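Local coordinates for bartonella effector protein (Bep) substrate of VirB T4SS (Bartonella sp. AR 15-3, PDB 4M16) that probably transfers AMP from ATP onto tyrosine or threonine residues of target proteins through the N-terminal Fic domain present here, at residues K35-N40 against S72-A77; I45-N50 against H66-G71; S60-L65 against I152-A157; K118-I123 against I165-L170. All coordinates share one frame; numbering follows the deposited sequence.

Contact 1 of 4, residues K35-N40 against S72-A77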
loop_
_atom_site.group_PDB
_atom_site.type_symbol
_atom_site.label_atom_id
_atom_site.label_comp_id
_atom_site.label_asym_id
_atom_site.label_seq_id
_atom_site.Cartn_x
_atom_site.Cartn_y
_atom_site.Cartn_z
ATOM N N LYS A 35 17.144 2.407 -3.452
ATOM C CA LYS A 35 17.663 3.177 -2.307
ATOM C C LYS A 35 17.200 4.609 -2.321
ATOM O O LYS A 35 16.804 5.163 -1.281
ATOM C CB LYS A 35 19.175 3.139 -2.261
ATOM N N ARG A 36 17.152 5.198 -3.502
ATOM C CA ARG A 36 16.788 6.609 -3.608
ATOM C C ARG A 36 15.300 6.832 -3.405
ATOM O O ARG A 36 14.915 7.778 -2.709
ATOM C CB ARG A 36 17.283 7.215 -4.928
ATOM C CG ARG A 36 16.798 8.609 -5.169
ATOM C CD ARG A 36 17.242 9.574 -4.066
ATOM N NE ARG A 36 17.011 10.968 -4.419
ATOM C CZ ARG A 36 17.863 11.733 -5.116
ATOM N NH1 ARG A 36 19.039 11.280 -5.527
ATOM N NH2 ARG A 36 17.517 12.978 -5.395
ATOM N N CYS A 37 14.484 5.914 -3.922
ATOM C CA CYS A 37 13.071 5.884 -3.625
ATOM C C CYS A 37 12.803 5.786 -2.145
ATOM O O CYS A 37 11.915 6.488 -1.645
ATOM C CB CYS A 37 12.309 4.829 -4.420
ATOM S SG CYS A 37 12.220 5.279 -6.159
ATOM N N LYS A 38 13.528 4.932 -1.429
ATOM C CA LYS A 38 13.301 4.802 -0.005
ATOM C C LYS A 38 13.645 6.091 0.704
ATOM O O LYS A 38 12.903 6.532 1.580
ATOM C CB LYS A 38 14.148 3.672 0.572
ATOM C CG LYS A 38 13.569 2.303 0.275
ATOM C CD LYS A 38 14.132 1.216 1.168
ATOM C CE LYS A 38 13.778 -0.150 0.603
ATOM N NZ LYS A 38 13.826 -1.129 1.690
ATOM N N ARG A 39 14.783 6.692 0.341
ATOM C CA ARG A 39 15.189 7.945 0.964
ATOM C C ARG A 39 14.193 9.064 0.744
ATOM O O ARG A 39 13.788 9.733 1.692
ATOM C CB ARG A 39 16.572 8.384 0.458
ATOM C CG ARG A 39 17.674 7.468 0.911
ATOM C CD ARG A 39 19.094 8.056 0.764
ATOM N NE ARG A 39 19.472 8.403 -0.604
ATOM C CZ ARG A 39 19.896 7.551 -1.555
ATOM N NH1 ARG A 39 20.005 6.236 -1.340
ATOM N NH2 ARG A 39 20.201 8.018 -2.760
ATOM N N ASN A 40 13.787 9.253 -0.500
ATOM C CA ASN A 40 12.791 10.275 -0.828
ATOM C C ASN A 40 11.489 10.079 -0.009
ATOM O O ASN A 40 10.977 11.015 0.578
ATOM C CB ASN A 40 12.467 10.255 -2.307
ATOM C CG ASN A 40 13.565 10.824 -3.195
ATOM O OD1 ASN A 40 14.612 11.269 -2.745
ATOM N ND2 ASN A 40 13.236 10.959 -4.472
ATOM N N SER A 72 8.606 12.604 -6.920
ATOM C CA SER A 72 9.944 12.956 -7.392
ATOM C C SER A 72 10.586 11.900 -8.290
ATOM O O SER A 72 11.462 12.233 -9.150
ATOM C CB SER A 72 10.876 13.282 -6.223
ATOM O OG SER A 72 10.483 14.528 -5.673
ATOM N N ALA A 73 10.176 10.643 -8.119
ATOM C CA ALA A 73 10.774 9.530 -8.871
ATOM C C ALA A 73 10.028 9.085 -10.116
ATOM O O ALA A 73 10.660 8.807 -11.155
ATOM C CB ALA A 73 11.011 8.351 -7.956
ATOM N N PHE A 74 8.694 8.985 -10.021
ATOM C CA PHE A 74 7.889 8.417 -11.099
ATOM C C PHE A 74 6.829 9.340 -11.677
ATOM O O PHE A 74 6.032 9.970 -10.923
ATOM C CB PHE A 74 7.223 7.123 -10.608
ATOM C CG PHE A 74 8.198 6.091 -10.119
ATOM C CD1 PHE A 74 9.176 5.617 -10.931
ATOM C CD2 PHE A 74 8.100 5.585 -8.857
ATOM C CE1 PHE A 74 10.084 4.683 -10.491
ATOM C CE2 PHE A 74 8.972 4.612 -8.403
ATOM C CZ PHE A 74 9.958 4.158 -9.214
ATOM N N GLU A 75 6.832 9.440 -13.017
ATOM C CA GLU A 75 5.821 10.159 -13.761
ATOM C C GLU A 75 4.424 9.696 -13.405
ATOM O O GLU A 75 3.479 10.488 -13.445
ATOM C CB GLU A 75 6.043 10.033 -15.293
ATOM C CG GLU A 75 7.266 10.746 -15.808
ATOM C CD GLU A 75 7.489 10.532 -17.305
ATOM O OE1 GLU A 75 6.504 10.560 -18.080
ATOM O OE2 GLU A 75 8.664 10.339 -17.696
ATOM N N TRP A 76 4.297 8.410 -13.046
ATOM C CA TRP A 76 3.006 7.783 -12.831
ATOM C C TRP A 76 2.613 7.775 -11.350
ATOM O O TRP A 76 1.575 7.203 -10.994
ATOM C CB TRP A 76 2.968 6.341 -13.419
ATOM C CG TRP A 76 4.177 5.519 -13.080
ATOM C CD1 TRP A 76 5.253 5.299 -13.882
ATOM C CD2 TRP A 76 4.418 4.780 -11.883
ATOM N NE1 TRP A 76 6.171 4.509 -13.258
ATOM C CE2 TRP A 76 5.674 4.152 -12.030
ATOM C CE3 TRP A 76 3.682 4.547 -10.732
ATOM C CZ2 TRP A 76 6.227 3.350 -11.054
ATOM C CZ3 TRP A 76 4.222 3.743 -9.758
ATOM C CH2 TRP A 76 5.515 3.196 -9.896
ATOM N N ALA A 77 3.398 8.396 -10.465
ATOM C CA ALA A 77 2.986 8.453 -9.020
ATOM C C ALA A 77 1.580 9.074 -8.898
ATOM O O ALA A 77 1.263 10.100 -9.520
ATOM C CB ALA A 77 4.021 9.240 -8.177
#
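The F74 ring has W76 CZ2 above the rim of one face and A73 CB over the middle of the other. From helix 30-48, C37 SG reaches the same ring obliquely, a Cys sulfur-aromatic contact. The sulfur sits 4.0 Å from F74 CZ and 47° off the ring normal. The same SG also lies 3.8 Å from A73 CB, so one thiol touches both methyl and ring. C37 chi1 of -70° puts SG beside its backbone N, anti to the carbonyl carbon, where it faces the loop. The second flat group is the R36 guanidinium, whose NE donates to N40 OD1 at 2.9 Å. The acceptor lies near the guanidinium plane, but the bond is bent, with 144° at the hydrogen. It links residues four apart on one helix and helps fix the turn of the N40 amide. The loop itself follows helix 59-70 and makes a type I beta turn from F74 to A77. Outside the pair, L21 touches F74, and the backbones of A73 and K24 are hydrogen-bonded. No hydrogen bond crosses between 35-40 and 72-77. At the N40 end, the amide ND2 simply rests 3.7 Å from S72 CB.

Contact 2 of 4, residues I45-N50 against H66-G71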
loop_
_atom_site.group_PDB
_atom_site.type_symbol
_atom_site.label_atom_id
_atom_site.label_comp_id
_atom_site.label_asym_id
_atom_site.label_seq_id
_atom_site.Cartn_x
_atom_site.Cartn_y
_atom_site.Cartn_z
ATOM N N ILE A 45 7.382 11.073 4.467
ATOM C CA ILE A 45 6.703 10.526 5.669
ATOM C C ILE A 45 6.933 11.488 6.839
ATOM O O ILE A 45 6.004 11.806 7.559
ATOM C CB ILE A 45 7.208 9.117 6.041
ATOM C CG1 ILE A 45 6.870 8.133 4.940
ATOM C CG2 ILE A 45 6.708 8.674 7.431
ATOM C CD1 ILE A 45 5.423 7.881 4.760
ATOM N N ASN A 46 8.158 11.984 6.962
ATOM C CA ASN A 46 8.479 12.970 7.970
ATOM C C ASN A 46 7.653 14.244 7.904
ATOM O O ASN A 46 7.160 14.685 8.942
ATOM C CB ASN A 46 9.959 13.327 7.958
ATOM C CG ASN A 46 10.837 12.162 8.347
ATOM O OD1 ASN A 46 10.348 11.158 8.850
ATOM N ND2 ASN A 46 12.124 12.275 8.080
ATOM N N SER A 47 7.469 14.793 6.710
ATOM C CA SER A 47 6.657 16.026 6.500
ATOM C C SER A 47 5.212 15.764 6.947
ATOM O O SER A 47 4.597 16.583 7.682
ATOM C CB SER A 47 6.691 16.440 5.041
ATOM O OG SER A 47 5.839 17.541 4.798
ATOM N N LEU A 48 4.690 14.606 6.539
ATOM C CA LEU A 48 3.288 14.256 6.790
ATOM C C LEU A 48 2.942 14.246 8.271
ATOM O O LEU A 48 1.747 14.320 8.644
ATOM C CB LEU A 48 2.942 12.924 6.118
ATOM C CG LEU A 48 2.980 12.873 4.596
ATOM C CD1 LEU A 48 3.030 11.485 4.030
ATOM C CD2 LEU A 48 1.783 13.576 3.991
ATOM N N ARG A 49 3.965 14.183 9.135
ATOM C CA ARG A 49 3.716 14.104 10.582
ATOM C C ARG A 49 3.123 15.435 11.063
ATOM O O ARG A 49 2.277 15.448 11.925
ATOM C CB ARG A 49 5.014 13.787 11.330
ATOM N N ASN A 50 3.539 16.562 10.481
ATOM C CA ASN A 50 2.999 17.881 10.894
ATOM C C ASN A 50 1.983 18.466 9.899
ATOM O O ASN A 50 1.697 19.696 9.938
ATOM C CB ASN A 50 4.134 18.897 11.105
ATOM C CG ASN A 50 5.006 18.549 12.267
ATOM O OD1 ASN A 50 4.673 17.665 13.040
ATOM N ND2 ASN A 50 6.138 19.255 12.416
ATOM N N HIS A 66 0.390 8.565 -2.533
ATOM C CA HIS A 66 1.337 7.925 -3.437
ATOM C C HIS A 66 2.101 8.952 -4.273
ATOM O O HIS A 66 3.313 8.812 -4.465
ATOM C CB HIS A 66 0.591 6.939 -4.345
ATOM C CG HIS A 66 1.488 6.040 -5.105
ATOM N ND1 HIS A 66 1.939 6.341 -6.362
ATOM C CD2 HIS A 66 2.012 4.835 -4.795
ATOM C CE1 HIS A 66 2.679 5.347 -6.806
ATOM N NE2 HIS A 66 2.749 4.434 -5.870
ATOM N N LYS A 67 1.380 9.972 -4.766
ATOM C CA LYS A 67 1.983 11.104 -5.498
ATOM C C LYS A 67 3.007 11.831 -4.612
ATOM O O LYS A 67 4.120 12.160 -5.063
ATOM C CB LYS A 67 0.894 12.058 -6.021
ATOM C CG LYS A 67 1.350 13.427 -6.511
ATOM C CD LYS A 67 1.988 13.381 -7.861
ATOM C CE LYS A 67 2.308 14.786 -8.387
ATOM N NZ LYS A 67 1.129 15.466 -8.978
ATOM N N ARG A 68 2.661 12.096 -3.357
ATOM C CA ARG A 68 3.636 12.690 -2.433
ATOM C C ARG A 68 4.902 11.860 -2.238
ATOM O O ARG A 68 6.037 12.392 -2.271
ATOM C CB ARG A 68 3.003 12.938 -1.043
ATOM C CG ARG A 68 1.955 14.058 -0.996
ATOM C CD ARG A 68 2.563 15.449 -1.187
ATOM N NE ARG A 68 3.563 15.722 -0.151
ATOM C CZ ARG A 68 3.303 16.079 1.104
ATOM N NH1 ARG A 68 2.059 16.264 1.520
ATOM N NH2 ARG A 68 4.307 16.236 1.954
ATOM N N LEU A 69 4.681 10.570 -2.007
ATOM C CA LEU A 69 5.753 9.635 -1.672
ATOM C C LEU A 69 6.705 9.380 -2.840
ATOM O O LEU A 69 7.874 9.221 -2.613
ATOM C CB LEU A 69 5.213 8.285 -1.195
ATOM C CG LEU A 69 4.623 8.272 0.219
ATOM C CD1 LEU A 69 3.734 7.038 0.535
ATOM C CD2 LEU A 69 5.711 8.424 1.229
ATOM N N PHE A 70 6.193 9.336 -4.060
ATOM C CA PHE A 70 6.944 8.852 -5.231
ATOM C C PHE A 70 6.959 9.808 -6.421
ATOM O O PHE A 70 7.442 9.440 -7.498
ATOM C CB PHE A 70 6.321 7.516 -5.701
ATOM C CG PHE A 70 6.425 6.433 -4.690
ATOM C CD1 PHE A 70 7.666 5.880 -4.407
ATOM C CD2 PHE A 70 5.317 6.014 -3.952
ATOM C CE1 PHE A 70 7.831 4.945 -3.417
ATOM C CE2 PHE A 70 5.477 5.033 -2.967
ATOM C CZ PHE A 70 6.712 4.491 -2.714
ATOM N N GLY A 71 6.476 11.019 -6.239
ATOM C CA GLY A 71 6.304 11.963 -7.317
ATOM C C GLY A 71 7.619 12.493 -7.814
ATOM O O GLY A 71 7.787 12.723 -9.029
#
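R68 NH1 is gripped twice, by a salt bridge to E51 OE1 and a hydrogen bond with Y64 OH, while L48 CD2 packs 3.7 Å from this NH1. The other oxygen of the same carboxylate, E51 OE2, is hydrogen-bonded to S47 OG. S47 CB lies at the guanidinium edge, in its plane, 3.9 Å from R68 NH2. Bends at chi2 (-69°) and chi3 (-59°) curl the R68 chain so that its head comes alongside L48, the two side chains running in opposite directions. Beside this polar group, helices 30-48 and 59-70 of the Fic domain fold also meet through I45 and L69. I45 CD1 touches L69 CD2 at 3.6 Å, and I45 CG1 lies 3.9 Å from that same methyl. I165 of helix 159-174 packs on both I45 and L69. E51 probably stabilises the positive charge of R68, and by also holding S47 it ties the two helices through one carboxylate.

Contact 3 of 4, residues S60-L65 against I152-A157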
loop_
_atom_site.group_PDB
_atom_site.type_symbol
_atom_site.label_atom_id
_atom_site.label_comp_id
_atom_site.label_asym_id
_atom_site.label_seq_id
_atom_site.Cartn_x
_atom_site.Cartn_y
_atom_site.Cartn_z
ATOM N N SER A 60 -8.982 8.612 -3.112
ATOM C CA SER A 60 -8.408 9.859 -3.559
ATOM C C SER A 60 -7.263 10.259 -2.639
ATOM O O SER A 60 -6.236 10.707 -3.106
ATOM C CB SER A 60 -9.437 10.972 -3.631
ATOM O OG SER A 60 -10.274 10.619 -4.700
ATOM N N TYR A 61 -7.433 10.088 -1.343
ATOM C CA TYR A 61 -6.363 10.400 -0.413
ATOM C C TYR A 61 -5.206 9.404 -0.626
ATOM O O TYR A 61 -4.056 9.763 -0.487
ATOM C CB TYR A 61 -6.871 10.310 1.015
ATOM C CG TYR A 61 -5.880 10.641 2.076
ATOM C CD1 TYR A 61 -5.229 11.863 2.098
ATOM C CD2 TYR A 61 -5.577 9.715 3.076
ATOM C CE1 TYR A 61 -4.305 12.164 3.077
ATOM C CE2 TYR A 61 -4.674 9.999 4.059
ATOM C CZ TYR A 61 -4.028 11.240 4.067
ATOM O OH TYR A 61 -3.134 11.526 5.099
ATOM N N LEU A 62 -5.539 8.146 -0.925
ATOM C CA LEU A 62 -4.489 7.152 -1.090
ATOM C C LEU A 62 -3.621 7.549 -2.319
ATOM O O LEU A 62 -2.380 7.496 -2.263
ATOM C CB LEU A 62 -5.076 5.753 -1.239
ATOM C CG LEU A 62 -4.045 4.642 -1.400
ATOM C CD1 LEU A 62 -3.454 4.274 -0.038
ATOM C CD2 LEU A 62 -4.691 3.411 -1.992
ATOM N N LYS A 63 -4.281 8.001 -3.389
ATOM C CA LYS A 63 -3.550 8.467 -4.606
ATOM C C LYS A 63 -2.701 9.722 -4.341
ATOM O O LYS A 63 -1.564 9.855 -4.818
ATOM C CB LYS A 63 -4.539 8.710 -5.744
ATOM C CG LYS A 63 -5.274 7.445 -6.205
ATOM C CD LYS A 63 -6.311 7.827 -7.259
ATOM C CE LYS A 63 -7.343 6.722 -7.430
ATOM N NZ LYS A 63 -8.568 7.177 -8.137
ATOM N N TYR A 64 -3.268 10.653 -3.570
ATOM C CA TYR A 64 -2.589 11.845 -3.126
ATOM C C TYR A 64 -1.286 11.451 -2.400
ATOM O O TYR A 64 -0.228 11.999 -2.681
ATOM C CB TYR A 64 -3.506 12.689 -2.199
ATOM C CG TYR A 64 -2.759 13.686 -1.381
ATOM C CD1 TYR A 64 -2.463 14.960 -1.890
ATOM C CD2 TYR A 64 -2.397 13.403 -0.072
ATOM C CE1 TYR A 64 -1.804 15.907 -1.122
ATOM C CE2 TYR A 64 -1.724 14.340 0.707
ATOM C CZ TYR A 64 -1.430 15.586 0.184
ATOM O OH TYR A 64 -0.751 16.514 0.935
ATOM N N LEU A 65 -1.402 10.538 -1.433
ATOM C CA LEU A 65 -0.240 10.063 -0.684
ATOM C C LEU A 65 0.823 9.386 -1.583
ATOM O O LEU A 65 2.010 9.601 -1.395
ATOM C CB LEU A 65 -0.657 9.111 0.452
ATOM C CG LEU A 65 -1.386 9.651 1.663
ATOM C CD1 LEU A 65 -1.863 8.512 2.579
ATOM C CD2 LEU A 65 -0.545 10.641 2.413
ATOM N N ILE A 152 -5.820 -5.469 -3.553
ATOM C CA ILE A 152 -6.022 -4.591 -4.704
ATOM C C ILE A 152 -4.699 -4.161 -5.382
ATOM O O ILE A 152 -4.573 -4.314 -6.612
ATOM C CB ILE A 152 -6.862 -3.316 -4.386
ATOM C CG1 ILE A 152 -8.252 -3.692 -3.927
ATOM C CG2 ILE A 152 -7.009 -2.510 -5.675
ATOM C CD1 ILE A 152 -9.123 -2.510 -3.494
ATOM N N HIS A 153 -3.727 -3.700 -4.574
ATOM C CA HIS A 153 -2.410 -3.317 -5.035
ATOM C C HIS A 153 -2.569 -2.429 -6.258
ATOM O O HIS A 153 -2.096 -2.768 -7.341
ATOM C CB HIS A 153 -1.521 -4.534 -5.355
ATOM C CG HIS A 153 -0.320 -4.657 -4.462
ATOM N ND1 HIS A 153 -0.430 -4.723 -3.087
ATOM C CD2 HIS A 153 0.993 -4.752 -4.742
ATOM C CE1 HIS A 153 0.770 -4.875 -2.564
ATOM N NE2 HIS A 153 1.651 -4.853 -3.552
ATOM N N PRO A 154 -3.246 -1.285 -6.086
ATOM C CA PRO A 154 -3.669 -0.484 -7.201
ATOM C C PRO A 154 -2.573 0.283 -7.981
ATOM O O PRO A 154 -2.890 0.795 -9.026
ATOM C CB PRO A 154 -4.615 0.533 -6.553
ATOM C CG PRO A 154 -4.115 0.698 -5.160
ATOM C CD PRO A 154 -3.676 -0.701 -4.798
ATOM N N PHE A 155 -1.374 0.443 -7.433
ATOM C CA PHE A 155 -0.248 1.138 -8.125
ATOM C C PHE A 155 0.758 0.193 -8.789
ATOM O O PHE A 155 0.895 -0.959 -8.379
ATOM C CB PHE A 155 0.480 2.076 -7.128
ATOM C CG PHE A 155 -0.440 3.007 -6.416
ATOM C CD1 PHE A 155 -0.969 4.106 -7.053
ATOM C CD2 PHE A 155 -0.828 2.755 -5.090
ATOM C CE1 PHE A 155 -1.895 4.938 -6.389
ATOM C CE2 PHE A 155 -1.739 3.562 -4.448
ATOM C CZ PHE A 155 -2.242 4.696 -5.073
ATOM N N ARG A 156 1.514 0.692 -9.793
ATOM C CA ARG A 156 2.574 -0.112 -10.362
ATOM C C ARG A 156 3.557 -0.611 -9.309
ATOM O O ARG A 156 3.990 -1.755 -9.353
ATOM C CB ARG A 156 3.309 0.614 -11.508
ATOM C CG ARG A 156 4.441 -0.175 -12.119
ATOM C CD ARG A 156 3.994 -1.502 -12.647
ATOM N NE ARG A 156 5.131 -2.211 -13.164
ATOM C CZ ARG A 156 6.064 -2.839 -12.438
ATOM N NH1 ARG A 156 6.089 -2.837 -11.089
ATOM N NH2 ARG A 156 7.029 -3.431 -13.051
ATOM N N ALA A 157 3.891 0.232 -8.360
ATOM C CA ALA A 157 4.795 -0.119 -7.292
ATOM C C ALA A 157 4.591 0.895 -6.151
ATOM O O ALA A 157 3.907 1.912 -6.325
ATOM C CB ALA A 157 6.250 -0.058 -7.767
#
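The Fic signature loop, HPFxxGN, starts at H153 and packs here on helix 59-70 through P154 and F155. F155 drives its ring edge into the helix. L62 CG lies in the ring plane at that edge, 4.0 Å from F155 CE2. The branch L62 CD2 comes in obliquely and is closer, 3.8 Å from CE2. CG of L62 stands anti to the backbone N (chi1 -179°), which carries the branched end across to the loop. There its CD2 also reaches P154 CG at 4.2 Å. H66, one helical turn further on, stacks on F155. H153 leaves helix 135-152 with positive phi (47°), and this turns the chain into the loop. Its ring is held by N150 O at ND1 and E160 OE2 at NE2. In Fic enzymes this loop lines the active site, and here P154 and F155 seat it against helix 59-70. K63 adds the last touch. Its CA sits near the ring plane, 4.0 Å from F155 CZ, and its CG is 4.2 Å from F155 CE1.

Contact 4 of 4, residues K118-I123 against I165-L170; sequences KEFDEI and IFFEKL. With EDO (1,2-ethanediol), chain B.
The buried core of the Fic helical domain includes this aromatic cluster, in which F120 of helix 110-126 meets F166 and F167 of helix 159-174. F120 presents its edge to both. Its CZ lies 3.8 Å from F166 CE1, and its CE1 lies 4.3 Å from F167 CZ. The F120 and F166 planes are inclined at 48°, with centroids 5.8 Å apart, so the rings meet obliquely. In both residues CG stands anti to the backbone N (177° in F120, 180° in F166). Both torsions extend the rings from their helices, and the side chains approach from opposite directions. F120 CA and F167 CA, the nearest pair between the segments, are 12.9 Å apart. L145 and L149 of helix 135-152 pack on F120, L62 and L65 pack on F166, and F146 meets F167 edge-to-face. The E168 carboxylate is bonded to F180 N and to one 1,2-ethanediol molecule, probably from the crystallisation liquor. The diol O1 donates to E168 OE1 at 3.1 Å and its O2 to E168 OE2 at 3.0 Å. No hydrogen bond crosses between 118-123 and 165-170, so ring shape and hydrophobic burial carry the contact.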
loop_
_atom_site.group_PDB
_atom_site.type_symbol
_atom_site.label_atom_id
_atom_site.label_comp_id
_atom_site.label_asym_id
_atom_site.label_seq_id
_atom_site.Cartn_x
_atom_site.Cartn_y
_atom_site.Cartn_z
ATOM N N LYS A 118 -13.671 1.679 -5.391
ATOM C CA LYS A 118 -15.004 2.174 -5.031
ATOM C C LYS A 118 -15.563 1.431 -3.821
ATOM O O LYS A 118 -16.131 2.040 -2.910
ATOM C CB LYS A 118 -16.027 2.051 -6.190
ATOM N N GLU A 119 -15.431 0.114 -3.831
ATOM C CA GLU A 119 -15.956 -0.728 -2.708
ATOM C C GLU A 119 -15.210 -0.399 -1.387
ATOM O O GLU A 119 -15.815 -0.214 -0.343
ATOM C CB GLU A 119 -15.844 -2.221 -3.035
ATOM C CG GLU A 119 -16.773 -2.692 -4.141
ATOM C CD GLU A 119 -16.470 -4.083 -4.691
ATOM O OE1 GLU A 119 -15.304 -4.476 -4.853
ATOM O OE2 GLU A 119 -17.442 -4.785 -5.057
ATOM N N PHE A 120 -13.893 -0.285 -1.466
ATOM C CA PHE A 120 -13.064 0.182 -0.348
ATOM C C PHE A 120 -13.610 1.522 0.182
ATOM O O PHE A 120 -13.825 1.681 1.431
ATOM C CB PHE A 120 -11.601 0.259 -0.823
ATOM C CG PHE A 120 -10.607 0.780 0.178
ATOM C CD1 PHE A 120 -9.960 -0.075 1.091
ATOM C CD2 PHE A 120 -10.193 2.083 0.104
ATOM C CE1 PHE A 120 -9.006 0.440 1.973
ATOM C CE2 PHE A 120 -9.272 2.616 0.973
ATOM C CZ PHE A 120 -8.678 1.790 1.917
ATOM N N ASP A 121 -13.836 2.476 -0.730
ATOM C CA ASP A 121 -14.289 3.789 -0.342
ATOM C C ASP A 121 -15.640 3.684 0.374
ATOM O O ASP A 121 -15.887 4.364 1.361
ATOM C CB ASP A 121 -14.355 4.760 -1.538
ATOM C CG ASP A 121 -12.986 5.116 -2.095
ATOM O OD1 ASP A 121 -11.952 4.850 -1.412
ATOM O OD2 ASP A 121 -12.932 5.650 -3.222
ATOM N N GLU A 122 -16.531 2.860 -0.155
ATOM C CA GLU A 122 -17.864 2.758 0.405
ATOM C C GLU A 122 -17.858 2.112 1.793
ATOM O O GLU A 122 -18.649 2.511 2.636
ATOM C CB GLU A 122 -18.792 2.000 -0.541
ATOM C CG GLU A 122 -19.135 2.717 -1.836
ATOM C CD GLU A 122 -19.766 1.783 -2.877
ATOM O OE1 GLU A 122 -19.485 0.530 -2.883
ATOM O OE2 GLU A 122 -20.501 2.307 -3.731
ATOM N N ILE A 123 -16.951 1.161 2.066
ATOM C CA ILE A 123 -16.873 0.539 3.393
ATOM C C ILE A 123 -16.434 1.624 4.417
ATOM O O ILE A 123 -17.093 1.843 5.421
ATOM C CB ILE A 123 -15.905 -0.661 3.479
ATOM C CG1 ILE A 123 -16.345 -1.822 2.577
ATOM C CG2 ILE A 123 -15.815 -1.166 4.914
ATOM C CD1 ILE A 123 -15.204 -2.764 2.227
ATOM N N ILE A 165 1.254 4.227 5.517
ATOM C CA ILE A 165 1.019 5.589 6.018
ATOM C C ILE A 165 -0.485 5.906 6.021
ATOM O O ILE A 165 -0.980 6.571 6.909
ATOM C CB ILE A 165 1.865 6.663 5.257
ATOM C CG1 ILE A 165 1.655 8.048 5.834
ATOM C CG2 ILE A 165 1.602 6.672 3.759
ATOM C CD1 ILE A 165 2.189 8.161 7.252
ATOM N N PHE A 166 -1.203 5.436 5.025
ATOM C CA PHE A 166 -2.666 5.632 4.946
ATOM C C PHE A 166 -3.309 5.088 6.216
ATOM O O PHE A 166 -4.111 5.788 6.844
ATOM C CB PHE A 166 -3.267 4.953 3.718
ATOM C CG PHE A 166 -4.760 5.116 3.567
ATOM C CD1 PHE A 166 -5.623 4.284 4.248
ATOM C CD2 PHE A 166 -5.299 6.042 2.673
ATOM C CE1 PHE A 166 -6.991 4.390 4.083
ATOM C CE2 PHE A 166 -6.677 6.142 2.481
ATOM C CZ PHE A 166 -7.524 5.320 3.202
ATOM N N PHE A 167 -2.935 3.862 6.603
ATOM C CA PHE A 167 -3.549 3.264 7.761
ATOM C C PHE A 167 -3.072 3.866 9.100
ATOM O O PHE A 167 -3.806 3.893 10.063
ATOM C CB PHE A 167 -3.412 1.733 7.733
ATOM C CG PHE A 167 -4.546 1.101 7.002
ATOM C CD1 PHE A 167 -4.529 1.030 5.616
ATOM C CD2 PHE A 167 -5.652 0.644 7.671
ATOM C CE1 PHE A 167 -5.596 0.494 4.916
ATOM C CE2 PHE A 167 -6.724 0.073 6.981
ATOM C CZ PHE A 167 -6.716 0.036 5.598
ATOM N N GLU A 168 -1.863 4.387 9.129
ATOM C CA GLU A 168 -1.357 5.062 10.325
ATOM C C GLU A 168 -2.148 6.383 10.539
ATOM O O GLU A 168 -2.535 6.706 11.667
ATOM C CB GLU A 168 0.169 5.266 10.217
ATOM C CG GLU A 168 0.950 3.947 10.247
ATOM C CD GLU A 168 2.470 4.097 10.080
ATOM O OE1 GLU A 168 2.903 5.047 9.413
ATOM O OE2 GLU A 168 3.232 3.247 10.569
ATOM N N LYS A 169 -2.379 7.123 9.447
ATOM C CA LYS A 169 -3.182 8.351 9.472
ATOM C C LYS A 169 -4.667 8.046 9.828
ATOM O O LYS A 169 -5.307 8.756 10.631
ATOM C CB LYS A 169 -3.058 9.104 8.141
ATOM C CG LYS A 169 -1.644 9.677 7.885
ATOM C CD LYS A 169 -1.443 11.003 8.618
ATOM C CE LYS A 169 -0.779 12.041 7.717
ATOM N NZ LYS A 169 -0.900 13.521 8.079
ATOM N N LEU A 170 -5.195 6.968 9.248
ATOM C CA LEU A 170 -6.549 6.533 9.594
ATOM C C LEU A 170 -6.699 6.219 11.075
ATOM O O LEU A 170 -7.705 6.592 11.686
ATOM C CB LEU A 170 -6.927 5.311 8.749
ATOM C CG LEU A 170 -8.304 4.689 8.933
ATOM C CD1 LEU A 170 -9.327 5.629 8.378
ATOM C CD2 LEU A 170 -8.456 3.335 8.253
HETATM C C1 EDO B . 6.137 4.587 7.520
HETATM O O1 EDO B . 4.789 4.287 7.127
HETATM C C2 EDO B . 6.760 3.425 8.316
HETATM O O2 EDO B . 5.912 2.906 9.346
#

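How the contacts relate
From the N terminus, helix 30-48 supplies the first half of contact 1 and then of contact 2. Contact 2 closes first, at the end of helix 59-70, and contact 1 just after it, so contact 2 lies within contact 1. Contact 3 opens on helix 59-70 before either has closed. It crosses both and closes a long loop at 152-157. Contact 4 opens inside that loop and closes beyond it, crossing contact 3 and following contacts 1 and 2 in series. Probable hydrogen bonds join contacts 2 and 3 (H66 to A157 O) and 4 and 2 (K169 NZ to L48 O). W76 on R156 joins 1 and 3. Helices 30-48, 59-70, 110-126 and 159-174 and loop 152-157 are thereby tied.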